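Local coordinates for DUF3218 domain-containing protein (Pseudomonas aeruginosa, PDB 2IGS) that is of unknown function but is possibly related to lysozyme-like proteins, at residues F134-L148 against L183-I197. Numbering follows the deposited sequence. Where two conformers were deposited one is given.
With ACY (acetic acid), chain V.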
ATOM      1  N   PHE F 134       2.279  -3.619 -37.156  1.00 22.49           N
ATOM      2  CA  PHE F 134       2.331  -4.830 -36.350  1.00 21.87           C
ATOM      3  C   PHE F 134       1.973  -4.610 -34.876  1.00 21.64           C
ATOM      4  O   PHE F 134       2.415  -3.645 -34.240  1.00 20.36           O
ATOM      5  CB  PHE F 134       3.718  -5.441 -36.439  1.00 21.12           C
ATOM      6  CG  PHE F 134       4.095  -5.908 -37.830  1.00 22.62           C
ATOM      7  CD1 PHE F 134       4.928  -5.137 -38.635  1.00 23.48           C
ATOM      8  CD2 PHE F 134       3.621  -7.117 -38.324  1.00 20.79           C
ATOM      9  CE1 PHE F 134       5.274  -5.570 -39.921  1.00 24.56           C
ATOM     10  CE2 PHE F 134       3.970  -7.560 -39.568  1.00 23.38           C
ATOM     11  CZ  PHE F 134       4.798  -6.782 -40.385  1.00 24.59           C
ATOM     12  N   SER F 135       1.177  -5.527 -34.332  1.00 21.89           N
ATOM     13  CA  SER F 135       1.018  -5.587 -32.904  1.00 21.72           C
ATOM     14  C   SER F 135       2.375  -5.963 -32.283  1.00 22.74           C
ATOM     15  O   SER F 135       3.298  -6.429 -32.961  1.00 22.87           O
ATOM     16  CB  SER F 135      -0.094  -6.552 -32.496  1.00 21.54           C
ATOM     17  OG  SER F 135       0.280  -7.905 -32.664  1.00 19.85           O
ATOM     18  N   THR F 136       2.457  -5.754 -30.981  1.00 23.11           N
ATOM     19  CA  THR F 136       3.679  -5.766 -30.230  1.00 23.83           C
ATOM     20  C   THR F 136       3.630  -6.901 -29.191  1.00 22.97           C
ATOM     21  O   THR F 136       2.538  -7.319 -28.810  1.00 22.95           O
ATOM     22  CB  THR F 136       3.772  -4.344 -29.609  1.00 24.22           C
ATOM     23  OG1 THR F 136       4.550  -3.507 -30.472  1.00 26.88           O
ATOM     24  CG2 THR F 136       4.329  -4.342 -28.268  1.00 25.57           C
ATOM     25  N   ASP F 137       4.791  -7.430 -28.793  1.00 21.84           N
ATOM     26  CA  ASP F 137       4.884  -8.259 -27.581  1.00 22.05           C
ATOM     27  C   ASP F 137       4.882  -7.327 -26.354  1.00 21.19           C
ATOM     28  O   ASP F 137       4.712  -6.132 -26.486  1.00 21.08           O
ATOM     29  CB  ASP F 137       6.148  -9.163 -27.587  1.00 21.78           C
ATOM     30  CG  ASP F 137       7.463  -8.359 -27.695  1.00 21.84           C
ATOM     31  OD1 ASP F 137       7.492  -7.188 -27.276  1.00 21.20           O
ATOM     32  OD2 ASP F 137       8.472  -8.891 -28.201  1.00 21.11           O
ATOM     33  N   ALA F 138       5.106  -7.876 -25.185  1.00 21.01           N
ATOM     34  CA  ALA F 138       5.092  -7.114 -23.934  1.00 22.30           C
ATOM     35  C   ALA F 138       6.358  -6.274 -23.685  1.00 22.70           C
ATOM     36  O   ALA F 138       6.445  -5.540 -22.691  1.00 22.47           O
ATOM     37  CB  ALA F 138       4.825  -8.054 -22.761  1.00 21.95           C
ATOM     38  N   SER F 139       7.315  -6.380 -24.605  1.00 24.01           N
ATOM     39  CA  SER F 139       8.636  -5.722 -24.488  1.00 25.03           C
ATOM     40  C   SER F 139       8.842  -4.646 -25.555  1.00 25.54           C
ATOM     41  O   SER F 139       9.943  -4.090 -25.709  1.00 26.18           O
ATOM     42  CB  SER F 139       9.744  -6.768 -24.547  1.00 24.42           C
ATOM     43  OG  SER F 139       9.475  -7.767 -23.579  1.00 23.62           O
ATOM     44  N   GLY F 140       7.763  -4.356 -26.271  1.00 25.76           N
ATOM     45  CA  GLY F 140       7.759  -3.367 -27.321  1.00 26.50           C
ATOM     46  C   GLY F 140       8.272  -3.896 -28.650  1.00 26.81           C
ATOM     47  O   GLY F 140       8.421  -3.124 -29.574  1.00 27.67           O
ATOM     48  N   GLY F 141       8.544  -5.198 -28.760  1.00 26.02           N
ATOM     49  CA  GLY F 141       9.139  -5.728 -29.988  1.00 25.10           C
ATOM     50  C   GLY F 141       8.067  -6.316 -30.889  1.00 24.60           C
ATOM     51  O   GLY F 141       6.868  -6.189 -30.621  1.00 24.71           O
ATOM     52  N   ILE F 142       8.506  -6.946 -31.964  1.00 23.69           N
ATOM     53  CA  ILE F 142       7.632  -7.692 -32.834  1.00 22.90           C
ATOM     54  C   ILE F 142       8.159  -9.150 -32.776  1.00 22.95           C
ATOM     55  O   ILE F 142       9.361  -9.386 -32.815  1.00 22.05           O
ATOM     56  CB  ILE F 142       7.598  -7.067 -34.286  1.00 23.02           C
ATOM     57  CG1 ILE F 142       7.039  -5.631 -34.262  1.00 22.67           C
ATOM     58  CG2 ILE F 142       6.795  -7.948 -35.268  1.00 23.47           C
ATOM     59  CD1 ILE F 142       7.252  -4.806 -35.591  1.00 21.38           C
ATOM     60  N   SER F 143       7.259 -10.109 -32.594  1.00 23.61           N
ATOM     61  CA  SER F 143       7.614 -11.536 -32.596  1.00 24.36           C
ATOM     62  C   SER F 143       6.655 -12.221 -33.552  1.00 24.52           C
ATOM     63  O   SER F 143       5.747 -11.563 -34.063  1.00 23.48           O
ATOM     64  CB  SER F 143       7.464 -12.138 -31.202  1.00 24.50           C
ATOM     65  OG  SER F 143       6.092 -12.397 -30.933  1.00 25.08           O
ATOM     66  N   GLN F 144       6.826 -13.528 -33.780  1.00 24.68           N
ATOM     67  CA  GLN F 144       5.904 -14.241 -34.653  1.00 25.41           C
ATOM     68  C   GLN F 144       4.538 -14.441 -34.051  1.00 24.59           C
ATOM     69  O   GLN F 144       3.666 -14.966 -34.709  1.00 24.66           O
ATOM     70  CB  GLN F 144       6.453 -15.573 -35.209  1.00 25.76           C
ATOM     71  CG  GLN F 144       7.797 -16.052 -34.695  1.00 27.85           C
ATOM     72  CD  GLN F 144       8.428 -17.061 -35.654  1.00 28.28           C
ATOM     73  OE1 GLN F 144       7.754 -17.613 -36.537  1.00 34.12           O
ATOM     74  NE2 GLN F 144       9.718 -17.307 -35.488  1.00 31.38           N
ATOM     75  N   GLU F 145       4.348 -14.009 -32.810  1.00 24.29           N
ATOM     76  CA  GLU F 145       3.019 -13.979 -32.207  1.00 23.69           C
ATOM     77  C   GLU F 145       2.267 -12.708 -32.567  1.00 22.88           C
ATOM     78  O   GLU F 145       1.063 -12.643 -32.352  1.00 22.60           O
ATOM     79  CB  GLU F 145       3.088 -14.105 -30.680  1.00 24.29           C
ATOM     80  CG  GLU F 145       3.376 -15.511 -30.148  1.00 27.06           C
ATOM     81  CD  GLU F 145       2.311 -16.536 -30.510  1.00 31.34           C
ATOM     82  OE1 GLU F 145       1.183 -16.153 -30.877  1.00 34.43           O
ATOM     83  OE2 GLU F 145       2.596 -17.747 -30.421  1.00 35.02           O
ATOM     84  N   SER F 146       2.982 -11.697 -33.070  1.00 21.40           N
ATOM     85  CA  SER F 146       2.373 -10.436 -33.495  1.00 21.29           C
ATOM     86  C   SER F 146       1.440 -10.583 -34.693  1.00 21.13           C
ATOM     87  O   SER F 146       1.595 -11.496 -35.517  1.00 21.27           O
ATOM     88  CB  SER F 146       3.449  -9.397 -33.853  1.00 21.18           C
ATOM     89  OG  SER F 146       4.219  -9.055 -32.716  1.00 20.55           O
ATOM     90  N   GLY F 147       0.479  -9.666 -34.785  1.00 20.98           N
ATOM     91  CA  GLY F 147      -0.430  -9.594 -35.914  1.00 19.50           C
ATOM     92  C   GLY F 147      -0.600  -8.160 -36.350  1.00 19.68           C
ATOM     93  O   GLY F 147       0.327  -7.372 -36.272  1.00 19.72           O
ATOM     94  N   LEU F 148      -1.806  -7.825 -36.787  1.00 19.75           N
ATOM     95  CA  LEU F 148      -2.114  -6.522 -37.347  1.00 20.32           C
ATOM     96  C   LEU F 148      -2.472  -5.486 -36.290  1.00 20.28           C
ATOM     97  O   LEU F 148      -3.351  -5.704 -35.445  1.00 20.14           O
ATOM     98  CB  LEU F 148      -3.313  -6.664 -38.294  1.00 20.08           C
ATOM     99  CG  LEU F 148      -3.154  -6.913 -39.795  1.00 21.89           C
ATOM    100  CD1 LEU F 148      -1.711  -6.993 -40.199  1.00 16.89           C
ATOM    101  CD2 LEU F 148      -3.968  -8.120 -40.260  1.00 20.30           C
ATOM    102  N   LEU F 183      -5.280 -12.821 -36.409  1.00 20.06           N
ATOM    103  CA  LEU F 183      -4.352 -13.435 -37.372  1.00 19.90           C
ATOM    104  C   LEU F 183      -2.871 -13.216 -37.006  1.00 19.68           C
ATOM    105  O   LEU F 183      -2.439 -12.073 -36.802  1.00 19.90           O
ATOM    106  CB  LEU F 183      -4.679 -12.987 -38.806  1.00 19.26           C
ATOM    107  CG  LEU F 183      -4.038 -13.816 -39.926  1.00 19.50           C
ATOM    108  CD1 LEU F 183      -4.781 -15.114 -40.109  1.00 17.52           C
ATOM    109  CD2 LEU F 183      -4.041 -13.015 -41.234  1.00 19.84           C
ATOM    110  N   ARG F 184      -2.115 -14.314 -36.895  0.50 19.47           N
ATOM    111  CA  ARG F 184      -0.669 -14.266 -36.596  0.50 19.11           C
ATOM    112  C   ARG F 184       0.128 -13.963 -37.870  0.50 18.91           C
ATOM    113  O   ARG F 184      -0.294 -14.326 -38.965  0.50 18.24           O
ATOM    114  CB  ARG F 184      -0.190 -15.574 -35.927  0.50 18.93           C
ATOM    115  CG  ARG F 184      -0.641 -15.721 -34.466  0.50 19.67           C
ATOM    116  CD  ARG F 184      -0.683 -17.165 -33.925  0.50 19.22           C
ATOM    117  NE  ARG F 184      -1.752 -17.293 -32.925  0.50 20.64           N
ATOM    118  CZ  ARG F 184      -1.785 -18.161 -31.911  0.50 20.00           C
ATOM    119  NH1 ARG F 184      -0.797 -19.020 -31.706  0.50 20.44           N
ATOM    120  NH2 ARG F 184      -2.820 -18.159 -31.085  0.50 19.05           N
ATOM    121  N   LEU F 185       1.274 -13.297 -37.730  1.00 19.05           N
ATOM    122  CA  LEU F 185       2.061 -12.851 -38.896  1.00 19.74           C
ATOM    123  C   LEU F 185       2.705 -13.976 -39.734  1.00 20.99           C
ATOM    124  O   LEU F 185       3.150 -13.741 -40.867  1.00 21.50           O
ATOM    125  CB  LEU F 185       3.058 -11.746 -38.548  1.00 19.48           C
ATOM    126  CG  LEU F 185       4.209 -11.983 -37.582  1.00 18.75           C
ATOM    127  CD1 LEU F 185       5.134 -13.118 -38.037  1.00 16.52           C
ATOM    128  CD2 LEU F 185       4.983 -10.704 -37.456  1.00 18.52           C
ATOM    129  N   ASP F 186       2.749 -15.188 -39.190  1.00 21.73           N
ATOM    130  CA  ASP F 186       3.266 -16.317 -39.943  1.00 22.32           C
ATOM    131  C   ASP F 186       2.156 -17.143 -40.601  1.00 22.02           C
ATOM    132  O   ASP F 186       2.434 -18.173 -41.204  1.00 22.48           O
ATOM    133  CB  ASP F 186       4.227 -17.180 -39.097  1.00 23.02           C
ATOM    134  CG  ASP F 186       3.578 -17.760 -37.833  1.00 24.86           C
ATOM    135  OD1 ASP F 186       2.352 -17.616 -37.624  1.00 26.52           O
ATOM    136  OD2 ASP F 186       4.318 -18.390 -37.038  1.00 28.01           O
ATOM    137  N   ALA F 187       0.911 -16.672 -40.506  1.00 21.58           N
ATOM    138  CA  ALA F 187      -0.208 -17.272 -41.234  1.00 21.54           C
ATOM    139  C   ALA F 187      -0.036 -17.177 -42.758  1.00 21.54           C
ATOM    140  O   ALA F 187       0.520 -16.194 -43.259  1.00 21.34           O
ATOM    141  CB  ALA F 187      -1.543 -16.647 -40.806  1.00 21.50           C
ATOM    142  N   PRO F 188      -0.518 -18.199 -43.502  1.00 21.93           N
ATOM    143  CA  PRO F 188      -0.282 -18.214 -44.954  1.00 21.74           C
ATOM    144  C   PRO F 188      -1.034 -17.098 -45.683  1.00 21.62           C
ATOM    145  O   PRO F 188      -0.598 -16.645 -46.744  1.00 21.30           O
ATOM    146  CB  PRO F 188      -0.781 -19.597 -45.374  1.00 21.61           C
ATOM    147  CG  PRO F 188      -1.808 -19.945 -44.349  1.00 22.15           C
ATOM    148  CD  PRO F 188      -1.279 -19.390 -43.063  1.00 21.89           C
ATOM    149  N   ASN F 189      -2.130 -16.622 -45.098  1.00 21.62           N
ATOM    150  CA  ASN F 189      -2.854 -15.485 -45.687  1.00 21.52           C
ATOM    151  C   ASN F 189      -2.535 -14.070 -45.128  1.00 20.69           C
ATOM    152  O   ASN F 189      -3.164 -13.066 -45.529  1.00 20.38           O
ATOM    153  CB  ASN F 189      -4.365 -15.773 -45.740  1.00 22.18           C
ATOM    154  CG  ASN F 189      -5.006 -15.906 -44.363  1.00 23.73           C
ATOM    155  OD1 ASN F 189      -6.120 -15.413 -44.151  1.00 28.56           O
ATOM    156  ND2 ASN F 189      -4.331 -16.580 -43.434  1.00 23.22           N
ATOM    157  N   PHE F 190      -1.538 -13.981 -44.241  1.00 19.57           N
ATOM    158  CA  PHE F 190      -1.240 -12.706 -43.556  1.00 17.79           C
ATOM    159  C   PHE F 190      -0.840 -11.577 -44.504  1.00 17.92           C
ATOM    160  O   PHE F 190      -1.345 -10.453 -44.365  1.00 16.77           O
ATOM    161  CB  PHE F 190      -0.189 -12.882 -42.440  1.00 17.30           C
ATOM    162  CG  PHE F 190       0.035 -11.636 -41.607  1.00 15.18           C
ATOM    163  CD1 PHE F 190      -0.786 -11.353 -40.518  1.00 14.54           C
ATOM    164  CD2 PHE F 190       1.073 -10.757 -41.908  1.00 13.07           C
ATOM    165  CE1 PHE F 190      -0.587 -10.190 -39.737  1.00 15.05           C
ATOM    166  CE2 PHE F 190       1.281  -9.583 -41.147  1.00 13.80           C
ATOM    167  CZ  PHE F 190       0.456  -9.306 -40.065  1.00 14.18           C
ATOM    168  N   SER F 191       0.070 -11.864 -45.437  1.00 18.04           N
ATOM    169  CA  SER F 191       0.521 -10.853 -46.390  1.00 19.56           C
ATOM    170  C   SER F 191      -0.638 -10.337 -47.227  1.00 19.80           C
ATOM    171  O   SER F 191      -0.800  -9.117 -47.385  1.00 19.98           O
ATOM    172  CB  SER F 191       1.586 -11.410 -47.332  1.00 19.41           C
ATOM    173  OG  SER F 191       2.614 -12.021 -46.577  1.00 23.68           O
ATOM    174  N   ASP F 192      -1.424 -11.270 -47.769  1.00 19.91           N
ATOM    175  CA  ASP F 192      -2.640 -10.912 -48.487  1.00 20.02           C
ATOM    176  C   ASP F 192      -3.586 -10.054 -47.631  1.00 19.61           C
ATOM    177  O   ASP F 192      -4.073  -9.038 -48.114  1.00 19.07           O
ATOM    178  CB  ASP F 192      -3.353 -12.164 -49.001  1.00 19.94           C
ATOM    179  CG  ASP F 192      -2.717 -12.738 -50.281  1.00 22.26           C
ATOM    180  OD1 ASP F 192      -1.725 -12.177 -50.817  1.00 20.50           O
ATOM    181  OD2 ASP F 192      -3.226 -13.780 -50.760  1.00 24.73           O
ATOM    182  N   VAL F 193      -3.840 -10.466 -46.382  1.00 19.72           N
ATOM    183  CA  VAL F 193      -4.792  -9.764 -45.488  1.00 20.00           C
ATOM    184  C   VAL F 193      -4.244  -8.410 -45.044  1.00 20.07           C
ATOM    185  O   VAL F 193      -4.953  -7.410 -45.086  1.00 20.26           O
ATOM    186  CB  VAL F 193      -5.250 -10.644 -44.245  1.00 20.15           C
ATOM    187  CG1 VAL F 193      -6.111  -9.837 -43.255  1.00 20.70           C
ATOM    188  CG2 VAL F 193      -6.055 -11.851 -44.704  1.00 19.30           C
ATOM    189  N   PHE F 194      -2.975  -8.388 -44.664  1.00 20.15           N
ATOM    190  CA  PHE F 194      -2.257  -7.160 -44.343  1.00 21.20           C
ATOM    191  C   PHE F 194      -2.470  -6.121 -45.455  1.00 21.36           C
ATOM    192  O   PHE F 194      -2.803  -4.955 -45.195  1.00 21.72           O
ATOM    193  CB  PHE F 194      -0.757  -7.475 -44.175  1.00 20.82           C
ATOM    194  CG  PHE F 194       0.076  -6.314 -43.683  1.00 21.54           C
ATOM    195  CD1 PHE F 194       0.183  -5.139 -44.418  1.00 22.55           C
ATOM    196  CD2 PHE F 194       0.802  -6.425 -42.505  1.00 23.15           C
ATOM    197  CE1 PHE F 194       0.962  -4.086 -43.965  1.00 21.78           C
ATOM    198  CE2 PHE F 194       1.603  -5.383 -42.055  1.00 23.72           C
ATOM    199  CZ  PHE F 194       1.679  -4.211 -42.790  1.00 21.76           C
ATOM    200  N   ASN F 195      -2.305  -6.563 -46.692  1.00 21.41           N
ATOM    201  CA  ASN F 195      -2.330  -5.647 -47.829  1.00 21.82           C
ATOM    202  C   ASN F 195      -3.670  -5.280 -48.452  1.00 21.09           C
ATOM    203  O   ASN F 195      -3.824  -4.160 -48.954  1.00 20.74           O
ATOM    204  CB  ASN F 195      -1.252  -6.018 -48.830  1.00 22.02           C
ATOM    205  CG  ASN F 195       0.111  -5.650 -48.289  1.00 24.05           C
ATOM    206  OD1 ASN F 195       0.368  -4.475 -48.035  1.00 25.91           O
ATOM    207  ND2 ASN F 195       0.947  -6.649 -48.004  1.00 25.12           N
ATOM    208  N   THR F 196      -4.627  -6.199 -48.341  1.00 20.77           N
ATOM    209  CA  THR F 196      -6.053  -5.930 -48.563  1.00 21.83           C
ATOM    210  C   THR F 196      -6.572  -4.807 -47.656  1.00 21.33           C
ATOM    211  O   THR F 196      -7.266  -3.890 -48.117  1.00 21.41           O
ATOM    212  CB  THR F 196      -6.927  -7.183 -48.260  1.00 21.03           C
ATOM    213  OG1 THR F 196      -6.491  -8.254 -49.083  1.00 22.95           O
ATOM    214  CG2 THR F 196      -8.381  -6.927 -48.597  1.00 22.55           C
ATOM    215  N   ILE F 197      -6.259  -4.914 -46.374  1.00 21.55           N
ATOM    216  CA  ILE F 197      -6.743  -3.969 -45.367  1.00 22.05           C
ATOM    217  C   ILE F 197      -6.098  -2.618 -45.617  1.00 22.55           C
ATOM    218  O   ILE F 197      -6.783  -1.601 -45.697  1.00 22.99           O
ATOM    219  CB  ILE F 197      -6.492  -4.464 -43.902  1.00 22.18           C
ATOM    220  CG1 ILE F 197      -7.370  -5.707 -43.606  1.00 21.44           C
ATOM    221  CG2 ILE F 197      -6.774  -3.329 -42.906  1.00 22.01           C
ATOM    222  CD1 ILE F 197      -7.138  -6.335 -42.213  1.00 22.23           C
TER
HETATM  223  C   ACY V2014       1.037 -10.381 -29.297  1.00 45.19           C
HETATM  224  O   ACY V2014       0.789  -9.239 -29.837  1.00 44.18           O
HETATM  225  OXT ACY V2014       2.164 -10.811 -28.874  1.00 44.50           O
HETATM  226  CH3 ACY V2014      -0.104 -11.345 -29.140  1.00 44.63           C
HETATM  227  O   HOH W   1      -3.941  -9.801 -36.649  1.00 25.67           O
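Phe190 and Phe194 both hold CG anti to their backbone N (chi1 near -174°), which lets the two rings, from one side of helix 190-200, meet Phe134 and Leu148. These last two residues stand at the two ends of the long connection of a beta-hairpin, where strands 132-134 and 148-150 pair antiparallel, so the contact lays the first turns of the helix and the loop before it against the hairpin. The Phe134 ring meets the Phe190 ring through CE2 to CE2 at 3.7 Å, and Phe194 CE2 sits over one face of the Phe134 ring, toward its rim, the planes of Phe134 and Phe194 being 53° apart. Leu148 fits in beside them: its CD1 lies 3.5 Å from Phe194 CD2, while CD2 reaches Val193 CG1 and Ile197 CD1. Val132 and Leu156 extend this apolar patch around Phe194 and Ile197.

Ahead of the helix, with CG held between its backbone N and carbonyl carbon, Leu185 spreads its two methyls over the turn, CD1 packing on Gln144 CA at 3.6 Å and CD2 touching Phe134 and Ile142. Farther out, in the conformer given for Arg184, Glu145 OE1 lies over one face of the guanidinium, 3.6 Å from NH1; this tentative salt bridge is charge attraction without an aimed N-H, and OE1 also pairs with Arg157.

The backbones meet beside Gly147, whose CA comes within 3.3 Å of Leu183 O. Leu185 N donates to Ser146 O at 2.9 Å, and a water joins the two segments one step along, accepting from Leu148 N and donating to Leu183 O at 2.7 Å.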